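Local structure of aspartate aminotransferase (Leishmania major, 4H51) at residues E136-Y141 / A157-I162. The protein probably catalyses the pyridoxal phosphate-dependent transfer of an amino group between aspartate and 2-oxoglutarate, working as a homodimer. Residues are numbered along the deposited sequence; the frame is centred on the assembly and turned at random.
Sequences ETTPIY and AGWKNI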
loop_
_atom_site.group_PDB
_atom_site.type_symbol
_atom_site.label_atom_id
_atom_site.label_comp_id
_atom_site.label_asym_id
_atom_site.label_seq_id
_atom_site.Cartn_x
_atom_site.Cartn_y
_atom_site.Cartn_z
ATOM N N GLU B 136 -19.396 -15.113 2.480
ATOM C CA GLU B 136 -20.608 -15.123 1.661
ATOM C C GLU B 136 -21.878 -15.029 2.503
ATOM O O GLU B 136 -22.903 -14.622 2.005
ATOM C CB GLU B 136 -20.637 -16.424 0.820
ATOM C CG GLU B 136 -19.479 -16.511 -0.163
ATOM C CD GLU B 136 -19.622 -15.522 -1.317
ATOM O OE1 GLU B 136 -20.712 -15.406 -1.903
ATOM O OE2 GLU B 136 -18.642 -14.848 -1.649
ATOM N N THR B 137 -21.775 -15.369 3.778
ATOM C CA THR B 137 -22.911 -15.624 4.676
ATOM C C THR B 137 -22.838 -14.906 6.027
ATOM O O THR B 137 -23.824 -14.319 6.496
ATOM C CB THR B 137 -22.937 -17.134 4.999
ATOM O OG1 THR B 137 -23.150 -17.853 3.787
ATOM C CG2 THR B 137 -24.005 -17.436 5.896
ATOM N N THR B 138 -21.678 -15.006 6.675
ATOM C CA THR B 138 -21.481 -14.449 8.023
ATOM C C THR B 138 -21.645 -12.925 7.964
ATOM O O THR B 138 -20.982 -12.268 7.172
ATOM C CB THR B 138 -20.049 -14.800 8.536
ATOM O OG1 THR B 138 -19.871 -16.204 8.569
ATOM C CG2 THR B 138 -19.764 -14.255 9.922
ATOM N N PRO B 139 -22.534 -12.357 8.803
ATOM C CA PRO B 139 -22.628 -10.890 8.869
ATOM C C PRO B 139 -21.361 -10.261 9.408
ATOM O O PRO B 139 -20.700 -10.828 10.311
ATOM C CB PRO B 139 -23.826 -10.632 9.810
ATOM C CG PRO B 139 -24.173 -11.927 10.415
ATOM C CD PRO B 139 -23.348 -13.027 9.835
ATOM N N ILE B 140 -21.036 -9.084 8.873
ATOM C CA ILE B 140 -20.001 -8.259 9.406
ATOM C C ILE B 140 -20.694 -6.953 9.708
ATOM O O ILE B 140 -21.384 -6.395 8.828
ATOM C CB ILE B 140 -18.760 -8.152 8.470
ATOM C CG1 ILE B 140 -17.695 -7.211 9.007
ATOM C CG2 ILE B 140 -19.159 -7.687 7.055
ATOM C CD1 ILE B 140 -16.314 -7.524 8.420
ATOM N N TYR B 141 -20.521 -6.485 10.952
ATOM C CA TYR B 141 -21.257 -5.363 11.466
ATOM C C TYR B 141 -20.477 -4.067 11.575
ATOM O O TYR B 141 -19.400 -4.023 12.128
ATOM C CB TYR B 141 -21.825 -5.718 12.833
ATOM C CG TYR B 141 -23.047 -6.577 12.797
ATOM C CD1 TYR B 141 -22.972 -7.977 12.749
ATOM C CD2 TYR B 141 -24.287 -6.001 12.877
ATOM C CE1 TYR B 141 -24.123 -8.736 12.694
ATOM C CE2 TYR B 141 -25.440 -6.743 12.866
ATOM C CZ TYR B 141 -25.362 -8.103 12.767
ATOM O OH TYR B 141 -26.555 -8.785 12.780
ATOM N N ALA B 157 -13.183 -6.438 0.153
ATOM C CA ALA B 157 -12.537 -7.643 0.711
ATOM C C ALA B 157 -13.344 -8.947 0.548
ATOM O O ALA B 157 -12.851 -10.007 0.906
ATOM C CB ALA B 157 -12.254 -7.422 2.195
ATOM N N GLY B 158 -14.594 -8.874 0.060
ATOM C CA GLY B 158 -15.386 -10.071 -0.226
ATOM C C GLY B 158 -16.615 -10.303 0.678
ATOM O O GLY B 158 -17.309 -11.329 0.565
ATOM N N TRP B 159 -16.927 -9.352 1.533
ATOM C CA TRP B 159 -18.049 -9.527 2.458
ATOM C C TRP B 159 -19.358 -9.201 1.809
ATOM O O TRP B 159 -19.547 -8.086 1.391
ATOM C CB TRP B 159 -17.869 -8.730 3.744
ATOM C CG TRP B 159 -16.735 -9.290 4.540
ATOM C CD1 TRP B 159 -15.375 -9.017 4.382
ATOM C CD2 TRP B 159 -16.797 -10.302 5.589
ATOM N NE1 TRP B 159 -14.627 -9.729 5.259
ATOM C CE2 TRP B 159 -15.418 -10.536 6.009
ATOM C CE3 TRP B 159 -17.815 -10.992 6.226
ATOM C CZ2 TRP B 159 -15.100 -11.427 6.990
ATOM C CZ3 TRP B 159 -17.476 -11.888 7.233
ATOM C CH2 TRP B 159 -16.147 -12.103 7.608
ATOM N N LYS B 160 -20.244 -10.187 1.746
ATOM C CA LYS B 160 -21.513 -10.102 1.011
ATOM C C LYS B 160 -22.729 -9.718 1.902
ATOM O O LYS B 160 -23.794 -9.317 1.386
ATOM C CB LYS B 160 -21.772 -11.445 0.305
ATOM C CG LYS B 160 -20.599 -11.922 -0.573
ATOM C CD LYS B 160 -20.290 -10.895 -1.638
ATOM C CE LYS B 160 -19.116 -11.302 -2.550
ATOM N NZ LYS B 160 -18.762 -10.258 -3.587
ATOM N N ASN B 161 -22.576 -9.844 3.229
ATOM C CA ASN B 161 -23.674 -9.583 4.168
ATOM C C ASN B 161 -23.218 -8.567 5.208
ATOM O O ASN B 161 -22.887 -8.913 6.340
ATOM C CB ASN B 161 -24.142 -10.881 4.796
ATOM C CG ASN B 161 -25.282 -10.705 5.781
ATOM O OD1 ASN B 161 -26.007 -9.696 5.772
ATOM N ND2 ASN B 161 -25.485 -11.716 6.609
ATOM N N ILE B 162 -23.157 -7.308 4.778
ATOM C CA ILE B 162 -22.735 -6.196 5.626
ATOM C C ILE B 162 -23.958 -5.643 6.363
ATOM O O ILE B 162 -24.989 -5.372 5.739
ATOM C CB ILE B 162 -22.051 -5.090 4.799
ATOM C CG1 ILE B 162 -20.841 -5.678 4.051
ATOM C CG2 ILE B 162 -21.625 -3.890 5.687
ATOM C CD1 ILE B 162 -20.335 -4.799 2.891
HETATM O O HOH W 1 -16.668 -13.548 -0.587
HETATM O O HOH W 2 -20.792 -11.370 4.674
#
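Ile140 and Trp159 meet at about a right angle, the isoleucine lying against one face of the indole. With CG1 anti to the backbone N (chi1 177°), the CG1 branch of Ile140 carries CD1 over the five-membered ring, 4.0 Å from its centroid, a CH-pi contact. Ile140 CG2 rests 3.7 Å from Trp159 CE3 and touches Ile162 CG1. In the plane of the indole, Thr138 O faces the ring edge, 3.5 Å from Trp159 CZ3. That carbonyl accepts from a water, which in turn accepts from the backbone N-H of Asn161. The Asn161 side chain, CG anti to its own backbone N, lies alongside Pro139, and its ND2 gives a nearly straight bond to Thr137 O (3.1 Å, 173°), coming from above that carbonyl plane. At the solvent-facing end, Glu136 runs beside the bent Lys160 chain without a salt bridge (OE2 to NZ 5.0 Å); a second water ties Glu136 OE2 to Gly158 O. Gly158, at positive phi, ends helix 148-156 in a Schellman motif. Ile140 N donates to Asn161 O (3.1 Å) in the parallel pairing of strands 140-144 and 162-169, a beta-alpha-beta crossover through helix 148-156; Val154 touches Ile140, Trp159 and Ile162, while Trp159 NE1 hydrogen-bonds to Ala126 O of helix 117-129.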